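Local coordinates for T9SS C-terminal target domain-containing protein (Bacteroides cellulosilyticus, PDB 5JVK) that probably hydrolyses O-glycosidic bonds, as a family 39 glycoside hydrolase from a gut symbiont, at residues M106-H111 with V373-F378; T131-D136 with E165-L170; L334-T339 with H367-G372; I351-Y356 with S400-Y405. All coordinates share one frame; numbering follows the deposited sequence.

Contact 1 (M106-H111 with V373-F378)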
loop_
_atom_site.group_PDB
_atom_site.type_symbol
_atom_site.label_atom_id
_atom_site.label_comp_id
_atom_site.label_asym_id
_atom_site.label_seq_id
_atom_site.Cartn_x
_atom_site.Cartn_y
_atom_site.Cartn_z
ATOM N N MET A 106 4.128 -2.210 -5.876
ATOM C CA MET A 106 3.644 -1.935 -4.518
ATOM C C MET A 106 3.811 -0.460 -4.182
ATOM O O MET A 106 4.932 0.043 -4.141
ATOM C CB MET A 106 4.375 -2.788 -3.467
ATOM C CG MET A 106 3.851 -4.212 -3.351
ATOM S SD MET A 106 4.525 -5.157 -1.967
ATOM C CE MET A 106 3.947 -4.215 -0.555
ATOM N N GLY A 107 2.692 0.220 -3.940
ATOM C CA GLY A 107 2.688 1.602 -3.464
ATOM C C GLY A 107 1.927 1.720 -2.158
ATOM O O GLY A 107 1.275 0.769 -1.728
ATOM N N VAL A 108 2.004 2.892 -1.533
ATOM C CA VAL A 108 1.246 3.179 -0.312
ATOM C C VAL A 108 0.892 4.668 -0.224
ATOM O O VAL A 108 1.708 5.525 -0.550
ATOM C CB VAL A 108 2.015 2.719 0.951
ATOM C CG1 VAL A 108 3.302 3.515 1.153
ATOM C CG2 VAL A 108 1.127 2.795 2.189
ATOM N N CYS A 109 -0.332 4.963 0.211
ATOM C CA CYS A 109 -0.785 6.347 0.387
ATOM C C CYS A 109 -0.220 6.902 1.685
ATOM O O CYS A 109 -0.349 6.273 2.734
ATOM C CB CYS A 109 -2.311 6.425 0.391
ATOM S SG CYS A 109 -3.039 6.024 -1.214
ATOM N N VAL A 110 0.406 8.076 1.601
ATOM C CA VAL A 110 1.126 8.678 2.727
ATOM C C VAL A 110 0.663 10.118 2.953
ATOM O O VAL A 110 0.854 10.984 2.094
ATOM C CB VAL A 110 2.656 8.682 2.488
ATOM C CG1 VAL A 110 3.395 9.141 3.742
ATOM C CG2 VAL A 110 3.139 7.303 2.055
ATOM N N HIS A 111 0.058 10.357 4.113
ATOM C CA HIS A 111 -0.240 11.713 4.571
ATOM C C HIS A 111 1.000 12.275 5.277
ATOM O O HIS A 111 1.878 11.502 5.675
ATOM C CB HIS A 111 -1.433 11.706 5.525
ATOM C CG HIS A 111 -2.685 11.158 4.918
ATOM N ND1 HIS A 111 -3.359 11.798 3.901
ATOM C CD2 HIS A 111 -3.381 10.029 5.176
ATOM C CE1 HIS A 111 -4.420 11.089 3.564
ATOM N NE2 HIS A 111 -4.457 10.010 4.323
ATOM N N VAL A 373 -0.257 -0.327 -7.480
ATOM C CA VAL A 373 -1.367 -0.580 -6.571
ATOM C C VAL A 373 -1.006 0.020 -5.219
ATOM O O VAL A 373 -0.125 -0.493 -4.524
ATOM C CB VAL A 373 -1.650 -2.091 -6.452
ATOM C CG1 VAL A 373 -2.746 -2.365 -5.427
ATOM C CG2 VAL A 373 -2.021 -2.657 -7.819
ATOM N N PHE A 374 -1.696 1.103 -4.858
ATOM C CA PHE A 374 -1.356 1.906 -3.683
ATOM C C PHE A 374 -2.271 1.589 -2.501
ATOM O O PHE A 374 -3.478 1.830 -2.565
ATOM C CB PHE A 374 -1.445 3.397 -4.013
ATOM C CG PHE A 374 -0.395 3.872 -4.972
ATOM C CD1 PHE A 374 0.684 4.629 -4.527
ATOM C CD2 PHE A 374 -0.485 3.573 -6.331
ATOM C CE1 PHE A 374 1.649 5.078 -5.414
ATOM C CE2 PHE A 374 0.483 4.010 -7.222
ATOM C CZ PHE A 374 1.550 4.768 -6.763
ATOM N N TRP A 375 -1.692 1.058 -1.426
ATOM C CA TRP A 375 -2.445 0.771 -0.212
ATOM C C TRP A 375 -2.868 2.063 0.474
ATOM O O TRP A 375 -2.035 2.948 0.684
ATOM C CB TRP A 375 -1.618 -0.065 0.766
ATOM C CG TRP A 375 -2.329 -0.331 2.062
ATOM C CD1 TRP A 375 -2.275 0.422 3.200
ATOM C CD2 TRP A 375 -3.212 -1.420 2.344
ATOM N NE1 TRP A 375 -3.068 -0.133 4.174
ATOM C CE2 TRP A 375 -3.654 -1.265 3.676
ATOM C CE3 TRP A 375 -3.669 -2.515 1.603
ATOM C CZ2 TRP A 375 -4.526 -2.168 4.283
ATOM C CZ3 TRP A 375 -4.539 -3.412 2.207
ATOM C CH2 TRP A 375 -4.956 -3.233 3.537
ATOM N N TYR A 376 -4.152 2.165 0.819
ATOM C CA TYR A 376 -4.645 3.250 1.663
ATOM C C TYR A 376 -4.830 2.714 3.085
ATOM O O TYR A 376 -5.633 1.805 3.277
ATOM C CB TYR A 376 -5.969 3.830 1.151
ATOM C CG TYR A 376 -6.323 5.092 1.899
ATOM C CD1 TYR A 376 -5.831 6.325 1.483
ATOM C CD2 TYR A 376 -7.095 5.047 3.063
ATOM C CE1 TYR A 376 -6.119 7.485 2.185
ATOM C CE2 TYR A 376 -7.390 6.203 3.774
ATOM C CZ TYR A 376 -6.900 7.419 3.331
ATOM O OH TYR A 376 -7.186 8.571 4.023
ATOM N N ASP A 377 -4.104 3.219 4.088
ATOM C CA ASP A 377 -2.969 4.148 3.961
ATOM C C ASP A 377 -1.856 3.699 4.915
ATOM O O ASP A 377 -1.988 2.660 5.571
ATOM C CB ASP A 377 -3.410 5.607 4.197
ATOM C CG ASP A 377 -4.044 5.843 5.569
ATOM O OD1 ASP A 377 -4.203 4.897 6.373
ATOM O OD2 ASP A 377 -4.395 7.009 5.838
ATOM N N PHE A 378 -0.761 4.455 4.977
ATOM C CA PHE A 378 0.418 4.013 5.723
ATOM C C PHE A 378 0.222 4.044 7.233
ATOM O O PHE A 378 0.501 3.055 7.913
ATOM C CB PHE A 378 1.655 4.831 5.351
ATOM C CG PHE A 378 2.920 4.284 5.941
ATOM C CD1 PHE A 378 3.627 4.997 6.903
ATOM C CD2 PHE A 378 3.378 3.020 5.570
ATOM C CE1 PHE A 378 4.784 4.475 7.455
ATOM C CE2 PHE A 378 4.532 2.492 6.125
ATOM C CZ PHE A 378 5.236 3.221 7.067
#
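Strands 106-109 and 373-375, the first and last of the eight-stranded parallel barrel, pair here and close the cylinder. Backbone hydrogen bonds do most of the holding. Gly107 uses both its polar groups: its N donates to Val373 O at 3.0 Å, and its O receives Trp375 N. Further along, Cys109 N points almost straight at Trp375 O, 2.7 Å away with an angle of 177° at the hydrogen. Beyond a cis peptide bond between Tyr376 and Asp377, Phe378 N approaches Cys109 O nearly along the C=O axis at 2.9 Å.

Apolar contacts line both faces of the pair. The Phe374 ring lies with one face over Gly107, its centroid 4.2 Å from Gly107 CA, a CH-pi contact that uses the side of the glycine where a beta carbon would stand. On the face carrying Val108 and Trp375, Val108 CG2, anti to its backbone N, touches Phe378 CB at 3.8 Å and meets the edges of the Trp375 and Phe378 rings. Cys109 CB rests 3.7 Å from Tyr376 CD1, and its sulfur sits beside the edge of that ring.

Polar side chains meet at the C-terminal end. His111 NE2 donates in its ring plane to Tyr376 OH at 3.1 Å, the two rings turned 82° apart. Asp377 OD2 stands at the same imidazole edge, while Asp377 CB lies over the centre of the Tyr376 ring. A glycerol, probably a crystallisation additive, lies beside His111. With Asp381 close to Asp377, the crowded negative charge may favour a protonated His111 or a proton held on one of the carboxylates.

Contact 2 (T131-D136 with E165-L170)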
loop_
_atom_site.group_PDB
_atom_site.type_symbol
_atom_site.label_atom_id
_atom_site.label_comp_id
_atom_site.label_asym_id
_atom_site.label_seq_id
_atom_site.Cartn_x
_atom_site.Cartn_y
_atom_site.Cartn_z
ATOM N N THR A 131 7.848 0.643 -3.175
ATOM C CA THR A 131 8.655 1.435 -4.114
ATOM C C THR A 131 7.936 2.677 -4.653
ATOM O O THR A 131 8.513 3.424 -5.449
ATOM C CB THR A 131 9.068 0.585 -5.326
ATOM O OG1 THR A 131 7.894 0.108 -5.990
ATOM C CG2 THR A 131 9.926 -0.584 -4.888
ATOM N N ARG A 132 6.683 2.888 -4.242
ATOM C CA ARG A 132 5.912 4.064 -4.640
ATOM C C ARG A 132 5.170 4.637 -3.441
ATOM O O ARG A 132 4.813 3.906 -2.516
ATOM C CB ARG A 132 4.901 3.703 -5.726
ATOM C CG ARG A 132 5.510 3.196 -7.022
ATOM C CD ARG A 132 4.420 2.814 -8.005
ATOM N NE ARG A 132 4.945 2.195 -9.223
ATOM C CZ ARG A 132 5.491 2.845 -10.251
ATOM N NH1 ARG A 132 5.620 4.173 -10.246
ATOM N NH2 ARG A 132 5.922 2.155 -11.303
ATOM N N ILE A 133 4.951 5.950 -3.462
ATOM C CA ILE A 133 4.078 6.609 -2.490
ATOM C C ILE A 133 3.141 7.579 -3.195
ATOM O O ILE A 133 3.482 8.129 -4.240
ATOM C CB ILE A 133 4.856 7.328 -1.358
ATOM C CG1 ILE A 133 5.785 8.433 -1.902
ATOM C CG2 ILE A 133 5.619 6.312 -0.516
ATOM C CD1 ILE A 133 5.183 9.827 -1.925
ATOM N N ARG A 134 1.955 7.761 -2.622
ATOM C CA ARG A 134 0.966 8.704 -3.129
ATOM C C ARG A 134 0.678 9.740 -2.056
ATOM O O ARG A 134 0.483 9.390 -0.892
ATOM C CB ARG A 134 -0.323 7.978 -3.513
ATOM C CG ARG A 134 -1.422 8.878 -4.066
ATOM C CD ARG A 134 -2.573 8.030 -4.564
ATOM N NE ARG A 134 -3.684 8.806 -5.124
ATOM C CZ ARG A 134 -4.802 9.159 -4.482
ATOM N NH1 ARG A 134 -5.017 8.848 -3.202
ATOM N NH2 ARG A 134 -5.730 9.847 -5.135
ATOM N N THR A 135 0.651 11.011 -2.449
ATOM C CA THR A 135 0.242 12.077 -1.539
ATOM C C THR A 135 -0.380 13.257 -2.279
ATOM O O THR A 135 -0.251 13.386 -3.496
ATOM C CB THR A 135 1.405 12.532 -0.635
ATOM O OG1 THR A 135 0.889 13.329 0.438
ATOM C CG2 THR A 135 2.456 13.320 -1.415
ATOM N N ASP A 136 -1.060 14.104 -1.514
ATOM C CA ASP A 136 -1.861 15.192 -2.065
ATOM C C ASP A 136 -1.034 16.430 -2.357
ATOM O O ASP A 136 0.010 16.664 -1.745
ATOM C CB ASP A 136 -2.979 15.574 -1.095
ATOM C CG ASP A 136 -3.938 14.441 -0.847
ATOM O OD1 ASP A 136 -4.847 14.232 -1.681
ATOM O OD2 ASP A 136 -3.781 13.760 0.191
ATOM N N GLU A 165 15.240 6.898 -0.194
ATOM C CA GLU A 165 14.824 5.499 -0.017
ATOM C C GLU A 165 14.443 4.793 -1.331
ATOM O O GLU A 165 13.899 3.691 -1.300
ATOM C CB GLU A 165 13.675 5.422 1.002
ATOM C CG GLU A 165 14.023 5.952 2.398
ATOM C CD GLU A 165 14.939 5.042 3.210
ATOM O OE1 GLU A 165 15.350 3.971 2.713
ATOM O OE2 GLU A 165 15.253 5.402 4.366
ATOM N N GLY A 166 14.751 5.414 -2.473
ATOM C CA GLY A 166 14.552 4.808 -3.791
ATOM C C GLY A 166 13.096 4.574 -4.139
ATOM O O GLY A 166 12.726 3.486 -4.585
ATOM N N ILE A 167 12.276 5.601 -3.935
ATOM C CA ILE A 167 10.827 5.505 -4.091
ATOM C C ILE A 167 10.366 6.541 -5.119
ATOM O O ILE A 167 10.786 7.695 -5.064
ATOM C CB ILE A 167 10.126 5.715 -2.726
ATOM C CG1 ILE A 167 10.396 4.516 -1.804
ATOM C CG2 ILE A 167 8.622 5.913 -2.892
ATOM C CD1 ILE A 167 10.114 4.774 -0.338
ATOM N N LYS A 168 9.513 6.116 -6.052
ATOM C CA LYS A 168 8.925 7.011 -7.053
ATOM C C LYS A 168 7.630 7.625 -6.512
ATOM O O LYS A 168 6.647 6.902 -6.333
ATOM C CB LYS A 168 8.612 6.252 -8.343
ATOM C CG LYS A 168 9.832 5.761 -9.101
ATOM C CD LYS A 168 9.425 5.198 -10.453
ATOM C CE LYS A 168 10.562 4.432 -11.110
ATOM N NZ LYS A 168 10.094 3.677 -12.306
ATOM N N PRO A 169 7.609 8.954 -6.261
ATOM C CA PRO A 169 6.373 9.545 -5.747
ATOM C C PRO A 169 5.341 9.816 -6.845
ATOM O O PRO A 169 5.705 10.259 -7.937
ATOM C CB PRO A 169 6.842 10.857 -5.100
ATOM C CG PRO A 169 8.216 11.116 -5.621
ATOM C CD PRO A 169 8.630 9.985 -6.513
ATOM N N LEU A 170 4.075 9.523 -6.538
ATOM C CA LEU A 170 2.927 9.862 -7.378
ATOM C C LEU A 170 2.150 10.955 -6.653
ATOM O O LEU A 170 1.908 10.840 -5.454
ATOM C CB LEU A 170 2.053 8.625 -7.588
ATOM C CG LEU A 170 0.815 8.721 -8.498
ATOM C CD1 LEU A 170 0.560 7.394 -9.201
ATOM C CD2 LEU A 170 -0.438 9.155 -7.743
HETATM O O HOH W 1 4.680 6.160 -8.458
HETATM O O HOH W 2 7.116 4.950 -12.730
#
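Arg132 NH1 is held by two waters, both in the guanidinium plane, with a long, weak ion pair to Glu217 as a third grip. The first water accepts from NH1 at 2.8 Å and donates a hydrogen bond to Lys168 O, linking the side chain of one strand to the backbone of the other. The second accepts from both Arg132 NH1 and Lys168 NZ, and may ease the meeting of two positive groups whose NH2 and NZ atoms lie 4.6 Å apart. The two extended chains run side by side in the same direction, and Arg132 NE is fixed separately by Leu104 O.

Arg134 and Leu170 repeat this alignment two residues along, on the same face, Arg134 CG lying 3.8 Å from Leu170 CD2. The Arg134 guanidinium continues into the barrel interior, where Glu219, Glu340 and Asn222 hold it.

On the other face, Ile133 places CG1 in the crowded position between the backbone N and the carbonyl carbon (chi1 60°); with chi2 turned to 94°, CD1 comes to 3.7 Å from Pro169 CB. Its CG2 touches Ile167 CG2, the two side chains crossing at about a right angle.

The backbone ladder is uneven. Leu170 N meets Ile133 O at 2.8 Å, almost head-on, whereas Ile133 N reaches Lys168 O only weakly. Together with helix 153-164, which covers the Ile133 and Pro169 face, the pair forms a beta-alpha-beta unit of the TIM barrel.

Contact 3 (L334-T339 with H367-G372)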
loop_
_atom_site.group_PDB
_atom_site.type_symbol
_atom_site.label_atom_id
_atom_site.label_comp_id
_atom_site.label_asym_id
_atom_site.label_seq_id
_atom_site.Cartn_x
_atom_site.Cartn_y
_atom_site.Cartn_z
ATOM N N LEU A 334 -3.755 2.810 -22.577
ATOM C CA LEU A 334 -3.967 3.567 -21.341
ATOM C C LEU A 334 -3.614 2.692 -20.135
ATOM O O LEU A 334 -4.124 1.576 -20.000
ATOM C CB LEU A 334 -5.413 4.051 -21.212
ATOM C CG LEU A 334 -5.923 5.124 -22.177
ATOM C CD1 LEU A 334 -7.396 5.390 -21.896
ATOM C CD2 LEU A 334 -5.117 6.409 -22.063
ATOM N N SER A 335 -2.736 3.198 -19.273
ATOM C CA SER A 335 -2.366 2.491 -18.047
ATOM C C SER A 335 -3.467 2.650 -16.992
ATOM O O SER A 335 -4.134 3.686 -16.930
ATOM C CB SER A 335 -1.025 2.999 -17.510
ATOM O OG SER A 335 -1.031 4.409 -17.360
ATOM N N VAL A 336 -3.661 1.612 -16.182
ATOM C CA VAL A 336 -4.660 1.618 -15.113
ATOM C C VAL A 336 -3.931 1.615 -13.777
ATOM O O VAL A 336 -3.212 0.670 -13.471
ATOM C CB VAL A 336 -5.601 0.396 -15.207
ATOM C CG1 VAL A 336 -6.656 0.431 -14.105
ATOM C CG2 VAL A 336 -6.258 0.345 -16.578
ATOM N N TRP A 337 -4.130 2.667 -12.987
ATOM C CA TRP A 337 -3.443 2.838 -11.708
ATOM C C TRP A 337 -4.418 2.656 -10.549
ATOM O O TRP A 337 -5.406 3.376 -10.457
ATOM C CB TRP A 337 -2.811 4.227 -11.655
ATOM C CG TRP A 337 -1.736 4.406 -12.676
ATOM C CD1 TRP A 337 -1.902 4.656 -14.008
ATOM C CD2 TRP A 337 -0.323 4.330 -12.456
ATOM N NE1 TRP A 337 -0.679 4.747 -14.631
ATOM C CE2 TRP A 337 0.307 4.553 -13.701
ATOM C CE3 TRP A 337 0.473 4.103 -11.325
ATOM C CZ2 TRP A 337 1.698 4.555 -13.849
ATOM C CZ3 TRP A 337 1.859 4.102 -11.473
ATOM C CH2 TRP A 337 2.455 4.326 -12.727
ATOM N N VAL A 338 -4.144 1.700 -9.664
ATOM C CA VAL A 338 -4.998 1.467 -8.495
ATOM C C VAL A 338 -4.499 2.380 -7.371
ATOM O O VAL A 338 -3.775 1.953 -6.471
ATOM C CB VAL A 338 -5.016 -0.024 -8.092
ATOM C CG1 VAL A 338 -5.999 -0.270 -6.952
ATOM C CG2 VAL A 338 -5.356 -0.887 -9.304
ATOM N N THR A 339 -4.891 3.649 -7.449
ATOM C CA THR A 339 -4.322 4.696 -6.595
ATOM C C THR A 339 -4.827 4.689 -5.148
ATOM O O THR A 339 -4.224 5.329 -4.291
ATOM C CB THR A 339 -4.507 6.099 -7.212
ATOM O OG1 THR A 339 -5.901 6.378 -7.397
ATOM C CG2 THR A 339 -3.777 6.187 -8.549
ATOM N N HIS A 367 -3.016 -11.567 -11.811
ATOM C CA HIS A 367 -3.730 -10.971 -12.944
ATOM C C HIS A 367 -3.065 -9.644 -13.337
ATOM O O HIS A 367 -3.745 -8.625 -13.485
ATOM C CB HIS A 367 -5.200 -10.724 -12.566
ATOM C CG HIS A 367 -5.903 -11.924 -12.013
ATOM N ND1 HIS A 367 -6.432 -12.913 -12.815
ATOM C CD2 HIS A 367 -6.183 -12.286 -10.738
ATOM C CE1 HIS A 367 -6.996 -13.837 -12.058
ATOM N NE2 HIS A 367 -6.862 -13.478 -10.794
ATOM N N TYR A 368 -1.741 -9.665 -13.521
ATOM C CA TYR A 368 -0.955 -8.431 -13.674
ATOM C C TYR A 368 -1.496 -7.508 -14.762
ATOM O O TYR A 368 -1.626 -7.909 -15.918
ATOM C CB TYR A 368 0.528 -8.714 -13.956
ATOM C CG TYR A 368 1.362 -7.446 -13.945
ATOM C CD1 TYR A 368 1.641 -6.789 -12.748
ATOM C CD2 TYR A 368 1.842 -6.882 -15.133
ATOM C CE1 TYR A 368 2.385 -5.617 -12.727
ATOM C CE2 TYR A 368 2.590 -5.710 -15.124
ATOM C CZ TYR A 368 2.858 -5.081 -13.916
ATOM O OH TYR A 368 3.597 -3.922 -13.888
ATOM N N MET A 369 -1.821 -6.280 -14.364
ATOM C CA MET A 369 -2.244 -5.233 -15.301
ATOM C C MET A 369 -1.854 -3.814 -14.871
ATOM O O MET A 369 -1.479 -3.012 -15.722
ATOM C CB MET A 369 -3.751 -5.340 -15.596
ATOM C CG MET A 369 -4.679 -5.005 -14.439
ATOM S SD MET A 369 -5.312 -3.319 -14.519
ATOM C CE MET A 369 -6.084 -3.154 -12.912
ATOM N N SER A 370 -1.939 -3.503 -13.575
ATOM C CA SER A 370 -1.579 -2.179 -13.061
ATOM C C SER A 370 -0.090 -2.095 -12.707
ATOM O O SER A 370 0.451 -3.028 -12.105
ATOM C CB SER A 370 -2.413 -1.850 -11.820
ATOM O OG SER A 370 -2.162 -0.530 -11.370
ATOM N N PRO A 371 0.579 -0.976 -13.068
ATOM C CA PRO A 371 1.958 -0.746 -12.622
ATOM C C PRO A 371 2.079 -0.129 -11.221
ATOM O O PRO A 371 3.196 0.079 -10.755
ATOM C CB PRO A 371 2.500 0.220 -13.676
ATOM C CG PRO A 371 1.310 1.011 -14.087
ATOM C CD PRO A 371 0.129 0.082 -13.997
ATOM N N GLY A 372 0.957 0.173 -10.567
ATOM C CA GLY A 372 0.979 0.780 -9.238
ATOM C C GLY A 372 -0.312 0.565 -8.466
ATOM O O GLY A 372 -1.330 1.191 -8.761
HETATM O O HOH W 3 -2.224 -0.620 -16.900
#
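Two successive strands of the TIM barrel, 335-341 and 373-375, are joined through helix 350-366 in a beta-alpha-beta crossover, and here the loop leaving that helix fits against the earlier strand. The pyrrolidine ring of Pro371 supplies the main bump: its CG presses onto one face of the Trp337 indole, 3.6 Å from the centroid of the six-membered ring, the two side chains crossing at about a right angle. Next to it Gly372, with no side chain to collide, lets its CA settle 4.0 Å from Trp337 CE3.

On the other face of the strand, Val336 offers CB and CG1 to the bent chain of Met369. The sulfur meets Val336 CB at 3.8 Å and the terminal CE reaches CG1. Val338 CG2 fills the next position along, against Ser370 CB and OG.

Between these apolar contacts sits a small polar clasp. Ser370 OG, anti to its own backbone N (chi1 -175°), donates along a lone pair of Val336 O at 2.6 Å and accepts from Gly372 N, an ST turn. Water 3 completes the seam, accepting from Val336 N at 2.7 Å and donating to Met369 O at 2.8 Å.

Contact 4 (I351-Y356 with S400-Y405)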
loop_
_atom_site.group_PDB
_atom_site.type_symbol
_atom_site.label_atom_id
_atom_site.label_comp_id
_atom_site.label_asym_id
_atom_site.label_seq_id
_atom_site.Cartn_x
_atom_site.Cartn_y
_atom_site.Cartn_z
ATOM N N ILE A 351 -5.850 -8.948 11.878
ATOM C CA ILE A 351 -5.292 -10.081 11.145
ATOM C C ILE A 351 -5.948 -10.258 9.767
ATOM O O ILE A 351 -5.293 -10.722 8.828
ATOM C CB ILE A 351 -5.349 -11.386 11.991
ATOM C CG1 ILE A 351 -4.327 -12.403 11.485
ATOM C CG2 ILE A 351 -6.749 -11.995 12.018
ATOM C CD1 ILE A 351 -2.879 -12.010 11.721
ATOM N N GLU A 352 -7.225 -9.882 9.650
ATOM C CA GLU A 352 -7.912 -9.857 8.351
ATOM C C GLU A 352 -7.316 -8.788 7.430
ATOM O O GLU A 352 -7.047 -9.062 6.258
ATOM C CB GLU A 352 -9.422 -9.652 8.524
ATOM C CG GLU A 352 -10.139 -10.880 9.079
ATOM C CD GLU A 352 -11.603 -10.646 9.434
ATOM O OE1 GLU A 352 -12.031 -9.478 9.579
ATOM O OE2 GLU A 352 -12.337 -11.647 9.584
ATOM N N GLN A 353 -7.094 -7.589 7.972
ATOM C CA GLN A 353 -6.436 -6.494 7.242
ATOM C C GLN A 353 -5.072 -6.931 6.687
ATOM O O GLN A 353 -4.737 -6.628 5.539
ATOM C CB GLN A 353 -6.255 -5.258 8.141
ATOM C CG GLN A 353 -5.874 -3.984 7.386
ATOM C CD GLN A 353 -5.197 -2.917 8.246
ATOM O OE1 GLN A 353 -4.468 -3.221 9.192
ATOM N NE2 GLN A 353 -5.414 -1.650 7.895
ATOM N N ALA A 354 -4.299 -7.638 7.508
ATOM C CA ALA A 354 -3.005 -8.173 7.098
ATOM C C ALA A 354 -3.158 -9.224 6.003
ATOM O O ALA A 354 -2.507 -9.142 4.962
ATOM C CB ALA A 354 -2.279 -8.764 8.297
ATOM N N ALA A 355 -4.032 -10.198 6.244
ATOM C CA ALA A 355 -4.319 -11.251 5.267
ATOM C C ALA A 355 -4.749 -10.681 3.914
ATOM O O ALA A 355 -4.256 -11.115 2.875
ATOM C CB ALA A 355 -5.388 -12.195 5.807
ATOM N N TYR A 356 -5.649 -9.700 3.937
ATOM C CA TYR A 356 -6.185 -9.114 2.705
ATOM C C TYR A 356 -5.175 -8.233 1.975
ATOM O O TYR A 356 -5.243 -8.111 0.751
ATOM C CB TYR A 356 -7.481 -8.336 2.976
ATOM C CG TYR A 356 -8.635 -9.154 3.555
ATOM C CD1 TYR A 356 -8.645 -10.559 3.520
ATOM C CD2 TYR A 356 -9.740 -8.515 4.115
ATOM C CE1 TYR A 356 -9.704 -11.284 4.046
ATOM C CE2 TYR A 356 -10.804 -9.239 4.636
ATOM C CZ TYR A 356 -10.779 -10.622 4.601
ATOM O OH TYR A 356 -11.828 -11.350 5.116
ATOM N N SER A 400 3.500 2.525 16.121
ATOM C CA SER A 400 3.539 1.110 16.475
ATOM C C SER A 400 2.994 0.317 15.286
ATOM O O SER A 400 1.924 0.652 14.777
ATOM C CB SER A 400 2.680 0.851 17.714
ATOM O OG SER A 400 2.742 -0.502 18.112
ATOM N N PRO A 401 3.719 -0.727 14.833
ATOM C CA PRO A 401 3.246 -1.496 13.677
ATOM C C PRO A 401 2.059 -2.397 14.008
ATOM O O PRO A 401 2.031 -3.020 15.073
ATOM C CB PRO A 401 4.469 -2.334 13.290
ATOM C CG PRO A 401 5.198 -2.530 14.571
ATOM C CD PRO A 401 4.988 -1.265 15.359
ATOM N N LYS A 402 1.083 -2.428 13.103
ATOM C CA LYS A 402 -0.023 -3.381 13.158
ATOM C C LYS A 402 0.404 -4.628 12.370
ATOM O O LYS A 402 1.407 -4.574 11.648
ATOM C CB LYS A 402 -1.285 -2.755 12.560
ATOM C CG LYS A 402 -1.801 -1.546 13.337
ATOM C CD LYS A 402 -2.719 -0.674 12.498
ATOM C CE LYS A 402 -3.982 -1.414 12.091
ATOM N NZ LYS A 402 -4.941 -0.537 11.367
ATOM N N PRO A 403 -0.328 -5.757 12.512
ATOM C CA PRO A 403 0.012 -6.974 11.750
ATOM C C PRO A 403 0.119 -6.791 10.227
ATOM O O PRO A 403 0.917 -7.478 9.589
ATOM C CB PRO A 403 -1.140 -7.924 12.086
ATOM C CG PRO A 403 -1.564 -7.514 13.448
ATOM C CD PRO A 403 -1.413 -6.018 13.479
ATOM N N SER A 404 -0.674 -5.875 9.666
ATOM C CA SER A 404 -0.647 -5.577 8.234
ATOM C C SER A 404 0.706 -5.072 7.734
ATOM O O SER A 404 1.062 -5.302 6.573
ATOM C CB SER A 404 -1.748 -4.578 7.874
ATOM O OG SER A 404 -1.637 -3.400 8.645
ATOM N N TYR A 405 1.451 -4.386 8.602
ATOM C CA TYR A 405 2.814 -3.971 8.286
ATOM C C TYR A 405 3.711 -5.181 8.036
ATOM O O TYR A 405 4.434 -5.228 7.039
ATOM C CB TYR A 405 3.408 -3.117 9.410
ATOM C CG TYR A 405 4.757 -2.552 9.052
ATOM C CD1 TYR A 405 5.919 -3.311 9.214
ATOM C CD2 TYR A 405 4.877 -1.272 8.522
ATOM C CE1 TYR A 405 7.159 -2.805 8.866
ATOM C CE2 TYR A 405 6.115 -0.754 8.178
ATOM C CZ TYR A 405 7.253 -1.527 8.350
ATOM O OH TYR A 405 8.477 -1.020 8.004
HETATM O O HOH W 4 -3.163 -5.117 10.828
#
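The long side chain of Gln353 projects from one helix to the start of another, and its amide is the hub of the contact. CG stands anti to the backbone N (chi1 -167°) and the chain continues extended, carrying OE1 to Ser404. Ser404 in turn holds its OG in the crowded position between N and carbonyl carbon (chi1 56°), from which it donates to Gln353 OE1 at 2.9 Å. The hydroxyl comes from well above the amide plane, 63° out of it, rather than along a lone pair. Water 4 gives OE1 a second donor at 2.8 Å and also accepts from Ser404 N, so oxygen and serine are joined both directly and through solvent.

Lys402 crosses Gln353 at about a right angle. Bent at chi3, it brings CE to 3.5 Å from Gln353 OE1, while its NZ is bound by Ser345 OG and Gly393 O. Gln353 NE2 also donates to Gly393 O, as well as to Trp343 O, so amide and ammonium groups are gathered on a common carbonyl.

Beside this polar group the backbones come very close. Ala354, with only a methyl group to place between them, sets CB 3.6 Å from Ser404 CA and 4.0 Å from Pro403 CB; the more distant tip of Ile351, CD1, flanks the proline. Small residues thus let helix 350-366 approach the first turn of helix 403-415, and the pair are neighbours in the outer helical layer of the TIM barrel, following its seventh and eighth strands.

In the fold
Following the chain, strand 106-109 opens the barrel and waits for strand 373-375, so contact 1 closes the longest loop. Contacts 2 and 3 both lie within that span, one after the other: contact 2 joins the second and third strands soon after the first, and contact 3 seats the approach to the last strand against the seventh. Contact 4 begins inside the span, on helix 350-366, and ends beyond it on helix 403-415, so it crosses both contact 1 and contact 3. Contacts 1 to 3 all reach the barrel sheet and touch one another, whereas contact 4 lies in the outer helical layer and meets contact 1 alone.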